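Local coordinates for protein N-acyl homoserine lactonase (Bacillus thuringiensis, PDB 5EHT) that hydrolyses the lactone ring of short- and long-chain N-acyl homoserine lactones, using two zinc ions bound in a metallo-beta-lactamase fold, at residues A[186-191]-A[228-233]; A[35-40]-A[238-243]; A[107-112]-A[138-143]; A[98-103]-A[117-122]. The protein carries 7 engineered substitutions. All coordinates share one frame; numbering follows the deposited sequence.

Contact 1 (A[186-191]-A[228-233]). Engineered in segment 228-233: Met233 (natural residue Ile).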
# COMPACT_ATOMS: atom_id res chain seq x y z
N SER A 186 -10.35 -17.94 0.21
CA SER A 186 -10.02 -17.72 -1.22
C SER A 186 -8.76 -18.31 -1.73
O SER A 186 -8.59 -18.29 -2.92
CB SER A 186 -9.91 -16.20 -1.51
OG SER A 186 -11.12 -15.52 -1.11
N GLY A 187 -7.86 -18.79 -0.86
CA GLY A 187 -6.56 -19.26 -1.36
C GLY A 187 -5.62 -18.12 -1.62
O GLY A 187 -5.60 -17.14 -0.88
N SER A 188 -4.92 -18.15 -2.73
CA SER A 188 -3.78 -17.30 -2.99
C SER A 188 -4.26 -15.95 -3.52
O SER A 188 -5.10 -15.85 -4.44
CB SER A 188 -2.83 -17.91 -4.03
OG SER A 188 -2.30 -19.13 -3.56
N VAL A 189 -3.77 -14.86 -2.90
CA VAL A 189 -4.10 -13.50 -3.24
C VAL A 189 -2.82 -12.68 -3.36
O VAL A 189 -2.00 -12.68 -2.46
CB VAL A 189 -5.01 -12.81 -2.17
CG1 VAL A 189 -5.30 -11.38 -2.51
CG2 VAL A 189 -6.28 -13.60 -1.98
N LEU A 190 -2.70 -11.98 -4.51
CA LEU A 190 -1.57 -11.09 -4.75
C LEU A 190 -2.08 -9.64 -4.66
O LEU A 190 -2.89 -9.26 -5.46
CB LEU A 190 -0.92 -11.38 -6.10
CG LEU A 190 0.17 -10.41 -6.51
CD1 LEU A 190 1.35 -10.31 -5.58
CD2 LEU A 190 0.61 -10.71 -7.93
N LEU A 191 -1.56 -8.94 -3.65
CA LEU A 191 -1.81 -7.50 -3.54
C LEU A 191 -0.57 -6.84 -4.15
O LEU A 191 0.49 -6.84 -3.53
CB LEU A 191 -2.01 -7.06 -2.08
CG LEU A 191 -3.09 -7.76 -1.30
CD1 LEU A 191 -3.14 -7.17 0.12
CD2 LEU A 191 -4.44 -7.66 -1.96
N LYS A 228 2.14 -17.07 -12.81
CA LYS A 228 2.15 -18.26 -13.61
C LYS A 228 2.16 -19.52 -12.75
O LYS A 228 1.47 -20.48 -13.05
CB LYS A 228 3.38 -18.22 -14.53
CG LYS A 228 3.08 -17.96 -15.96
CD LYS A 228 4.13 -18.64 -16.84
CE LYS A 228 5.41 -17.81 -16.86
NZ LYS A 228 5.29 -16.55 -17.65
N LYS A 229 2.88 -19.47 -11.65
CA LYS A 229 3.03 -20.63 -10.74
C LYS A 229 1.81 -20.81 -9.80
O LYS A 229 1.39 -21.91 -9.54
CB LYS A 229 4.29 -20.48 -9.88
CG LYS A 229 5.49 -20.82 -10.70
CD LYS A 229 6.73 -20.74 -9.83
CE LYS A 229 7.97 -20.58 -10.65
NZ LYS A 229 9.07 -20.93 -9.73
N GLU A 230 1.33 -19.69 -9.25
CA GLU A 230 0.35 -19.71 -8.17
C GLU A 230 -1.07 -19.40 -8.58
O GLU A 230 -1.95 -19.73 -7.83
CB GLU A 230 0.77 -18.76 -7.08
CG GLU A 230 2.16 -18.99 -6.54
CD GLU A 230 2.24 -20.07 -5.48
OE1 GLU A 230 3.38 -20.24 -4.96
OE2 GLU A 230 1.17 -20.64 -5.14
N LYS A 231 -1.27 -18.79 -9.74
CA LYS A 231 -2.62 -18.42 -10.21
C LYS A 231 -3.49 -17.73 -9.12
O LYS A 231 -4.63 -18.21 -8.80
CB LYS A 231 -3.35 -19.67 -10.73
CG LYS A 231 -2.52 -20.42 -11.79
CD LYS A 231 -3.01 -21.84 -12.20
CE LYS A 231 -1.91 -22.64 -12.95
NZ LYS A 231 -0.53 -22.72 -12.34
N PRO A 232 -2.98 -16.65 -8.54
CA PRO A 232 -3.70 -15.98 -7.50
C PRO A 232 -4.80 -15.04 -8.00
O PRO A 232 -4.85 -14.68 -9.18
CB PRO A 232 -2.63 -15.19 -6.83
CG PRO A 232 -1.76 -14.77 -7.97
CD PRO A 232 -1.74 -15.99 -8.83
N MET A 233 -5.65 -14.60 -7.09
CA MET A 233 -6.46 -13.43 -7.34
C MET A 233 -5.49 -12.27 -7.26
O MET A 233 -4.62 -12.25 -6.42
CB MET A 233 -7.54 -13.28 -6.27
CG MET A 233 -8.56 -14.41 -6.26
SD MET A 233 -9.64 -14.13 -4.81
CE MET A 233 -10.76 -12.97 -5.56
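Met233, an engineered residue in place of the natural isoleucine, reaches along the start of strand 187-193 with its backbone and side chain alike. Its N donates to Ser188 O at 3.0 Å, and its O receives Leu190 N at 2.7 Å in an almost straight bond (179° at the hydrogen). These two bonds flank Val189 and make the parallel bridge Val189–Met233, with both side chains on the same face of the sheet. Followed outward, Met233 CB lies 4.0 Å from Ser188 O, and CG stays at the margin of the same carbonyl. CG is anti to the carbonyl carbon of Met233 (chi1 -64°), which carries the sulfur back toward the beginning of the strand, where SD meets Ser186 CB at 3.9 Å and, more loosely, Val189 CG2. A bend at chi3 (84°) leaves this contact to the sulfur, not CE. Pro232 occupies the neighbouring position: its CB rests against Ser188 CB at 3.9 Å and its CG against Leu190 CB at 4.0 Å. The hydroxyl of Ser188 is held by Glu182 and that of Ser186 by the C-terminal carboxylate of Ile253.

Lys231, the first residue beyond helix 213-230, has positive phi and leads the chain into edge strand 233-236, which pairs here with strand 187-193. Strand 177-183 borders strand 187-193 along its other edge, while Leu190 and Pro232 both pack on Val227 of the helix.

Contact 2 (A[35-40]-A[238-243]). Engineered in segment 35-40: Val36 (natural residue Leu). With ZN (zinc ion), chain B.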
# COMPACT_ATOMS: atom_id res chain seq x y z
N ASN A 35 -9.87 10.39 -9.49
CA ASN A 35 -10.08 10.24 -8.05
C ASN A 35 -9.92 8.77 -7.69
O ASN A 35 -10.85 7.96 -7.89
CB ASN A 35 -11.45 10.76 -7.70
CG ASN A 35 -11.70 10.81 -6.21
OD1 ASN A 35 -11.03 10.11 -5.45
ND2 ASN A 35 -12.64 11.65 -5.76
N VAL A 36 -8.69 8.41 -7.30
CA VAL A 36 -8.29 7.01 -7.12
C VAL A 36 -8.47 6.63 -5.65
O VAL A 36 -8.38 7.43 -4.72
CB VAL A 36 -6.86 6.71 -7.57
CG1 VAL A 36 -6.62 7.11 -9.02
CG2 VAL A 36 -5.82 7.31 -6.67
N PRO A 37 -8.72 5.30 -5.41
CA PRO A 37 -8.85 4.85 -4.05
C PRO A 37 -7.52 4.81 -3.33
O PRO A 37 -6.49 4.56 -3.94
CB PRO A 37 -9.38 3.42 -4.14
CG PRO A 37 -8.90 3.00 -5.50
CD PRO A 37 -8.95 4.24 -6.37
N VAL A 38 -7.53 5.10 -2.03
CA VAL A 38 -6.45 4.79 -1.16
C VAL A 38 -6.89 3.68 -0.27
O VAL A 38 -8.00 3.70 0.31
CB VAL A 38 -6.02 6.05 -0.37
CG1 VAL A 38 -5.01 5.70 0.75
CG2 VAL A 38 -5.53 7.13 -1.28
N TRP A 39 -6.03 2.65 -0.09
CA TRP A 39 -6.38 1.45 0.65
C TRP A 39 -5.45 1.23 1.84
O TRP A 39 -4.26 1.49 1.78
CB TRP A 39 -6.18 0.17 -0.28
CG TRP A 39 -7.01 0.16 -1.45
CD1 TRP A 39 -6.61 0.33 -2.77
CD2 TRP A 39 -8.40 -0.20 -1.51
NE1 TRP A 39 -7.66 0.15 -3.62
CE2 TRP A 39 -8.77 -0.20 -2.90
CE3 TRP A 39 -9.35 -0.59 -0.58
CZ2 TRP A 39 -10.07 -0.54 -3.32
CZ3 TRP A 39 -10.62 -0.88 -1.02
CH2 TRP A 39 -10.96 -0.87 -2.33
N CYS A 40 -6.03 0.62 2.89
CA CYS A 40 -5.23 -0.19 3.79
C CYS A 40 -5.95 -1.56 3.88
O CYS A 40 -7.09 -1.75 3.47
CB CYS A 40 -5.05 0.46 5.16
SG CYS A 40 -6.59 0.55 6.16
N HIS A 238 -4.25 1.34 -7.24
CA HIS A 238 -5.03 2.57 -7.37
C HIS A 238 -5.87 2.50 -8.61
O HIS A 238 -5.66 3.26 -9.56
CB HIS A 238 -4.10 3.80 -7.36
CG HIS A 238 -3.34 4.09 -6.13
ND1 HIS A 238 -3.90 4.44 -4.93
CD2 HIS A 238 -2.00 4.13 -5.93
CE1 HIS A 238 -2.95 4.71 -4.08
NE2 HIS A 238 -1.79 4.53 -4.67
N ASP A 239 -6.80 1.55 -8.64
CA ASP A 239 -7.51 1.16 -9.86
C ASP A 239 -9.03 1.39 -9.68
O ASP A 239 -9.75 0.58 -9.04
CB ASP A 239 -7.22 -0.31 -10.18
CG ASP A 239 -7.70 -0.78 -11.55
OD1 ASP A 239 -8.69 -0.17 -12.02
OD2 ASP A 239 -7.12 -1.73 -12.12
N ILE A 240 -9.51 2.48 -10.28
CA ILE A 240 -10.89 2.89 -10.17
C ILE A 240 -11.83 1.87 -10.77
O ILE A 240 -12.91 1.61 -10.25
CB ILE A 240 -11.10 4.23 -10.88
CG1 ILE A 240 -10.43 5.36 -10.03
CG2 ILE A 240 -12.55 4.47 -11.18
CD1 ILE A 240 -10.17 6.62 -10.84
N GLU A 241 -11.43 1.24 -11.87
CA GLU A 241 -12.29 0.24 -12.49
C GLU A 241 -12.38 -1.00 -11.61
O GLU A 241 -13.47 -1.51 -11.36
CB GLU A 241 -11.74 -0.12 -13.86
CG GLU A 241 -11.81 1.02 -14.85
CD GLU A 241 -13.26 1.40 -15.24
OE1 GLU A 241 -14.23 0.59 -15.06
OE2 GLU A 241 -13.45 2.54 -15.71
N GLN A 242 -11.23 -1.52 -11.18
CA GLN A 242 -11.24 -2.76 -10.36
C GLN A 242 -11.98 -2.52 -9.06
O GLN A 242 -12.67 -3.39 -8.52
CB GLN A 242 -9.85 -3.27 -10.05
CG GLN A 242 -9.89 -4.57 -9.36
CD GLN A 242 -8.49 -5.15 -9.11
OE1 GLN A 242 -7.65 -4.52 -8.46
NE2 GLN A 242 -8.26 -6.36 -9.60
N GLU A 243 -11.83 -1.31 -8.51
CA GLU A 243 -12.50 -0.97 -7.25
C GLU A 243 -13.97 -1.28 -7.28
O GLU A 243 -14.54 -1.71 -6.28
CB GLU A 243 -12.27 0.49 -6.90
CG GLU A 243 -12.92 1.01 -5.63
CD GLU A 243 -12.77 2.50 -5.46
OE1 GLU A 243 -13.18 2.94 -4.37
OE2 GLU A 243 -12.46 3.25 -6.44
ZN ZN B . 0.01 4.69 -3.64
O HOH W 1 -7.19 -0.33 -6.48
O HOH W 2 1.59 5.98 -3.95
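His238 and Pro37 are joined by a short bond in the densest part of the contact: His238 ND1 donates to Pro37 O at 2.8 Å, 165° at the hydrogen, with the oxygen only 4° out of the imidazole plane. The other ring nitrogen, NE2, binds zinc at 2.1 Å. Val36, engineered from leucine, lies obliquely against this histidine, its CG2 3.9 Å from ND1. Its other methyl, CG1, meets Ile240 CD1 at 4.0 Å, the two side chains crossing at about a right angle.

Pro37, Trp39 and Glu243 pack together: Pro37 CB lies over one indole face, offset toward the rim, and the proline CD meets Glu243 OE2 at 3.6 Å. Glu243 extends past the proline in the opposite direction, CG anti to its backbone N (chi1 179°), and its carboxylate pairs with Arg16 of strand 8-20. The packing is looser beside Asp239, where a water accepts from both Trp39 NE1 and Asp239 N, each at 2.9 Å. On the outer side, Ile240 and Glu243 are partly exposed; Asp239 OD1 caps the short helix by accepting from Gln242 N, while OD2 takes Lys199 N.

Since ND1 is the donor, NE2 is left to offer its lone pair to zinc. The carbonyl of Pro37 therefore acts as a second-shell group that fixes the rotation of the imidazole and would be expected to make it a somewhat stronger ligand.

Contact 3 (A[107-112]-A[138-143]). Engineered in segment 138-143: Thr142 (natural residue Lys). With ZN (zinc ion), chain C; ZN (zinc ion), chain B.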
# COMPACT_ATOMS: atom_id res chain seq x y z
N HIS A 107 5.44 0.74 1.20
CA HIS A 107 6.40 1.76 0.90
C HIS A 107 6.01 3.03 1.72
O HIS A 107 4.97 3.00 2.40
CB HIS A 107 6.48 2.02 -0.62
CG HIS A 107 5.29 2.55 -1.29
ND1 HIS A 107 4.06 1.93 -1.28
CD2 HIS A 107 5.18 3.58 -2.18
CE1 HIS A 107 3.26 2.54 -2.13
NE2 HIS A 107 3.89 3.55 -2.67
N LEU A 108 6.84 4.03 1.63
CA LEU A 108 6.70 5.17 2.52
C LEU A 108 6.13 6.42 1.84
O LEU A 108 6.21 7.52 2.38
CB LEU A 108 7.97 5.45 3.29
CG LEU A 108 8.44 4.33 4.25
CD1 LEU A 108 9.80 4.63 4.82
CD2 LEU A 108 7.39 3.98 5.30
N HIS A 109 5.52 6.32 0.68
CA HIS A 109 4.75 7.39 0.10
C HIS A 109 3.65 7.81 1.05
O HIS A 109 3.16 7.00 1.87
CB HIS A 109 4.14 6.99 -1.24
CG HIS A 109 5.16 6.89 -2.33
ND1 HIS A 109 4.87 6.34 -3.54
CD2 HIS A 109 6.46 7.26 -2.36
CE1 HIS A 109 5.95 6.41 -4.31
NE2 HIS A 109 6.93 6.95 -3.61
N PHE A 110 3.26 9.08 0.93
CA PHE A 110 2.36 9.69 1.93
C PHE A 110 1.02 9.02 2.02
O PHE A 110 0.38 9.09 3.09
CB PHE A 110 2.21 11.21 1.69
CG PHE A 110 1.18 11.56 0.66
CD1 PHE A 110 1.33 11.28 -0.69
CD2 PHE A 110 0.04 12.08 1.07
CE1 PHE A 110 0.28 11.56 -1.59
CE2 PHE A 110 -0.96 12.39 0.20
CZ PHE A 110 -0.86 12.12 -1.13
N ASP A 111 0.55 8.39 0.94
CA ASP A 111 -0.72 7.72 0.91
C ASP A 111 -0.65 6.28 1.46
O ASP A 111 -1.70 5.64 1.53
CB ASP A 111 -1.36 7.78 -0.51
CG ASP A 111 -0.47 7.16 -1.61
OD1 ASP A 111 0.76 7.51 -1.63
OD2 ASP A 111 -0.97 6.33 -2.48
N HIS A 112 0.52 5.85 1.91
CA HIS A 112 0.72 4.52 2.47
C HIS A 112 1.27 4.54 3.86
O HIS A 112 1.06 3.56 4.61
CB HIS A 112 1.68 3.71 1.55
CG HIS A 112 1.10 3.51 0.20
ND1 HIS A 112 0.38 2.41 -0.15
CD2 HIS A 112 0.97 4.37 -0.85
CE1 HIS A 112 -0.13 2.58 -1.37
NE2 HIS A 112 0.22 3.77 -1.82
N GLU A 138 12.92 13.62 -2.23
CA GLU A 138 11.93 14.63 -1.89
C GLU A 138 10.44 14.27 -2.20
O GLU A 138 9.57 15.07 -2.00
CB GLU A 138 12.33 16.05 -2.41
CG GLU A 138 12.87 16.16 -3.83
CD GLU A 138 11.79 15.99 -4.89
OE1 GLU A 138 11.49 14.82 -5.26
OE2 GLU A 138 11.26 17.02 -5.36
N GLU A 139 10.11 13.07 -2.65
CA GLU A 139 8.66 12.66 -2.72
C GLU A 139 8.14 12.19 -1.32
O GLU A 139 6.91 11.87 -1.11
CB GLU A 139 8.37 11.61 -3.81
CG GLU A 139 9.04 10.27 -3.68
CD GLU A 139 10.50 10.26 -4.20
OE1 GLU A 139 11.15 11.35 -4.35
OE2 GLU A 139 11.03 9.15 -4.47
N TYR A 140 9.10 12.17 -0.37
CA TYR A 140 8.81 11.77 1.02
C TYR A 140 8.58 12.88 1.97
O TYR A 140 9.36 13.86 2.10
CB TYR A 140 9.91 10.85 1.56
CG TYR A 140 10.00 9.57 0.74
CD1 TYR A 140 9.19 8.50 1.01
CD2 TYR A 140 10.91 9.41 -0.34
CE1 TYR A 140 9.28 7.30 0.30
CE2 TYR A 140 11.01 8.22 -1.10
CZ TYR A 140 10.17 7.21 -0.74
OH TYR A 140 10.20 6.05 -1.44
N MET A 141 7.52 12.66 2.69
CA MET A 141 7.09 13.59 3.75
C MET A 141 7.71 13.14 5.10
O MET A 141 7.89 11.93 5.38
CB MET A 141 5.53 13.66 3.86
CG MET A 141 4.82 14.02 2.56
SD MET A 141 3.07 14.38 2.84
CE MET A 141 3.25 15.91 3.61
N THR A 142 7.95 14.15 5.94
CA THR A 142 8.42 14.00 7.34
C THR A 142 7.60 12.90 8.06
O THR A 142 8.14 12.02 8.80
CB THR A 142 8.37 15.38 8.12
OG1 THR A 142 7.04 15.70 8.54
CG2 THR A 142 8.92 16.59 7.26
N GLU A 143 6.30 12.97 7.84
CA GLU A 143 5.27 12.13 8.52
C GLU A 143 5.39 10.64 8.25
O GLU A 143 4.89 9.74 9.01
CB GLU A 143 3.82 12.58 8.04
CG GLU A 143 3.29 13.90 8.46
CD GLU A 143 3.54 15.07 7.47
OE1 GLU A 143 4.68 15.07 6.89
OE2 GLU A 143 2.63 15.97 7.34
ZN ZN C . 3.31 4.99 -4.08
ZN ZN B . 0.01 4.69 -3.64
O HOH W 3 6.03 10.38 2.03
O HOH W 4 9.76 6.98 -4.35
O HOH W 2 1.59 5.98 -3.95
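Three side chains from the two segments, His109, Glu139 and Tyr140, converge on one water, while direct contact between the segments consists of van der Waals packing. This water accepts from His109 NE2 at 2.9 Å and donates to Glu139 OE2 and Tyr140 OH, lying in the plane of the imidazole. A second water bridges the backbones, donating a hydrogen bond to Leu108 O and accepting one from Met141 N at 2.8 Å.

Tyr140 meets two residues through one side of its ring. CD1 comes to 3.4 Å from Leu108 O, which lies near the ring plane, and CE1 packs on Leu108 CB. The same CE1 is 3.9 Å from His109 CD2, with the two rings inclined obliquely at 45°. The phenol oxygen is also bonded to Glu130, which in addition receives Leu108 N; Glu139 pairs with Arg137. Further along, Met141 SD touches Phe110 CB at 3.5 Å and makes an oblique Met-aromatic contact with the ring. Phe110 CG sits between its backbone N and carbonyl carbon (chi1 84°), which turns the ring away from 138-143 toward Ile76 and Pro78.

Segment 107-112 is the HxHxDH motif of the metallo-beta-lactamase superfamily. His107 NE2 and His109 ND1 bind one zinc, Asp111 OD2 and His112 NE2 the other, and a water bridges the metals. The imidazole of His109 is held at both nitrogens, by zinc at ND1 and by the shared water at NE2. Glu139, accepting from that water, would tend to make the water oxygen a better acceptor for His109, an effect probably tempered by Arg137.

Contact 4 (A[98-103]-A[117-122])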
# COMPACT_ATOMS: atom_id res chain seq x y z
N ASP A 98 -2.26 -0.30 19.58
CA ASP A 98 -1.42 -1.25 20.35
C ASP A 98 -2.00 -2.66 20.27
O ASP A 98 -1.31 -3.61 20.64
CB ASP A 98 -1.27 -0.81 21.77
CG ASP A 98 -0.34 0.38 21.93
OD1 ASP A 98 0.38 0.86 21.01
OD2 ASP A 98 -0.38 0.89 23.06
N ASP A 99 -3.18 -2.82 19.66
CA ASP A 99 -3.74 -4.13 19.43
C ASP A 99 -3.06 -4.92 18.25
O ASP A 99 -3.17 -6.12 18.13
CB ASP A 99 -5.23 -4.09 19.09
CG ASP A 99 -6.12 -3.65 20.27
OD1 ASP A 99 -5.72 -3.87 21.46
OD2 ASP A 99 -7.22 -3.15 19.95
N LEU A 100 -2.46 -4.17 17.35
CA LEU A 100 -1.93 -4.74 16.13
C LEU A 100 -0.68 -5.55 16.47
O LEU A 100 0.13 -5.24 17.37
CB LEU A 100 -1.67 -3.62 15.14
CG LEU A 100 -2.81 -3.01 14.28
CD1 LEU A 100 -3.47 -4.15 13.50
CD2 LEU A 100 -3.87 -2.21 15.01
N LEU A 101 -0.51 -6.68 15.76
CA LEU A 101 0.68 -7.52 15.84
C LEU A 101 1.85 -6.86 15.07
O LEU A 101 2.97 -6.78 15.57
CB LEU A 101 0.36 -8.93 15.28
CG LEU A 101 1.50 -9.89 15.31
CD1 LEU A 101 1.77 -10.35 16.74
CD2 LEU A 101 1.18 -11.08 14.43
N TYR A 102 1.60 -6.46 13.81
CA TYR A 102 2.53 -5.80 12.97
C TYR A 102 1.81 -4.78 12.11
O TYR A 102 0.63 -4.94 11.84
CB TYR A 102 3.23 -6.79 11.98
CG TYR A 102 4.08 -7.84 12.62
CD1 TYR A 102 5.22 -7.51 13.24
CD2 TYR A 102 3.79 -9.20 12.45
CE1 TYR A 102 6.02 -8.45 13.83
CE2 TYR A 102 4.57 -10.16 13.03
CZ TYR A 102 5.72 -9.80 13.69
OH TYR A 102 6.52 -10.72 14.29
N ILE A 103 2.59 -3.79 11.70
CA ILE A 103 2.22 -2.95 10.60
C ILE A 103 3.19 -3.37 9.45
O ILE A 103 4.38 -3.53 9.70
CB ILE A 103 2.41 -1.43 10.89
CG1 ILE A 103 1.88 -1.01 12.25
CG2 ILE A 103 1.97 -0.59 9.68
CD1 ILE A 103 0.44 -1.24 12.38
N GLY A 117 2.88 7.33 12.36
CA GLY A 117 3.20 7.88 13.68
C GLY A 117 2.19 7.52 14.79
O GLY A 117 2.56 7.54 15.97
N ALA A 118 1.03 7.03 14.42
CA ALA A 118 0.06 6.55 15.34
C ALA A 118 0.51 5.30 16.10
O ALA A 118 -0.08 4.93 17.12
CB ALA A 118 -1.31 6.34 14.77
N PHE A 119 1.43 4.54 15.49
CA PHE A 119 1.81 3.22 15.99
C PHE A 119 3.19 3.30 16.56
O PHE A 119 4.17 3.25 15.84
CB PHE A 119 1.73 2.20 14.84
CG PHE A 119 0.44 2.15 14.15
CD1 PHE A 119 -0.60 1.40 14.64
CD2 PHE A 119 0.20 2.99 13.08
CE1 PHE A 119 -1.83 1.44 14.02
CE2 PHE A 119 -1.05 3.04 12.47
CZ PHE A 119 -2.08 2.28 12.96
N THR A 120 3.30 3.55 17.87
CA THR A 120 4.57 3.80 18.52
C THR A 120 5.20 2.60 19.18
O THR A 120 6.33 2.64 19.59
CB THR A 120 4.52 5.00 19.50
OG1 THR A 120 3.62 4.68 20.56
CG2 THR A 120 4.08 6.21 18.76
N ASN A 121 4.41 1.51 19.29
CA ASN A 121 4.87 0.29 19.88
C ASN A 121 4.92 -0.90 18.89
O ASN A 121 5.88 -1.71 18.94
CB ASN A 121 3.98 -0.10 21.06
CG ASN A 121 4.08 0.91 22.16
OD1 ASN A 121 5.16 1.20 22.66
ND2 ASN A 121 2.95 1.52 22.49
N THR A 122 4.00 -0.95 17.97
CA THR A 122 3.88 -2.06 17.03
C THR A 122 5.08 -2.03 16.12
O THR A 122 5.45 -1.05 15.56
CB THR A 122 2.62 -1.88 16.19
OG1 THR A 122 1.51 -1.59 17.01
CG2 THR A 122 2.35 -3.06 15.33
O HOH W 5 1.50 0.84 18.46
O HOH W 6 0.96 -3.26 18.73
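Thr122 is the point where the two backbones come nearest, its CA 5.7 Å from that of Tyr102, as segment 117-122 runs up beside the start of strand 102-104. Its methyl CG2, anti to the backbone N (chi1 -49° for OG1), lies against the main chain of 100-103, 3.6 Å from Tyr102 CA, and also touches the side chain of Ile103 at CG1 (3.7 Å). The hydroxyl faces two waters instead: one accepts a hydrogen bond from it and donates onward to the carbonyls of Asp98 and Leu100, and the other donates to it and to Asp98 OD1. Nearer the surface, Asn121 ND2 gives a nearly straight bond of 3.0 Å to Asp98 OD1; the carboxylate oxygen lies in the amide plane, whereas the nitrogen approaches from above the carboxylate plane. On the buried side, Ile103 CD1 sits over one face of Phe119 in a CH-pi contact, 3.9 Å from the ring centroid.

Phe119 and Leu100 also pack on Leu90 of helix 86-93 and Leu51 of strand 48-52. The arrangement belongs to a beta-alpha-beta crossover, in which the chain leaves strand 102-104, passes helix 110-113 and returns to the parallel neighbour 124-127 within the alpha-beta/beta-alpha sandwich of metallo-beta-lactamases.

Contacts 2 and 3 meet at the dinuclear zinc site: His238 NE2 lies 2.9 Å from Asp111 OD2 because both bind the same zinc, and Val38 CG1 packs 3.4 Å from Asp111 O. His172 and Asp194 complete the two metal sites. Contact 4 adjoins contact 3 in sequence, strand 102-104 running on into the metal-binding loop, and the centres of the two contacts are about 18 Å apart. Contacts 2 and 4 reach the same seven-stranded sheet, whereas contact 1 closes the edge of the five-stranded one. Contact 1 lies about 20 Å from contact 2 between centres, and strand 187-193 leads toward Asp194, whose side chain is about 12 Å from that of Leu190.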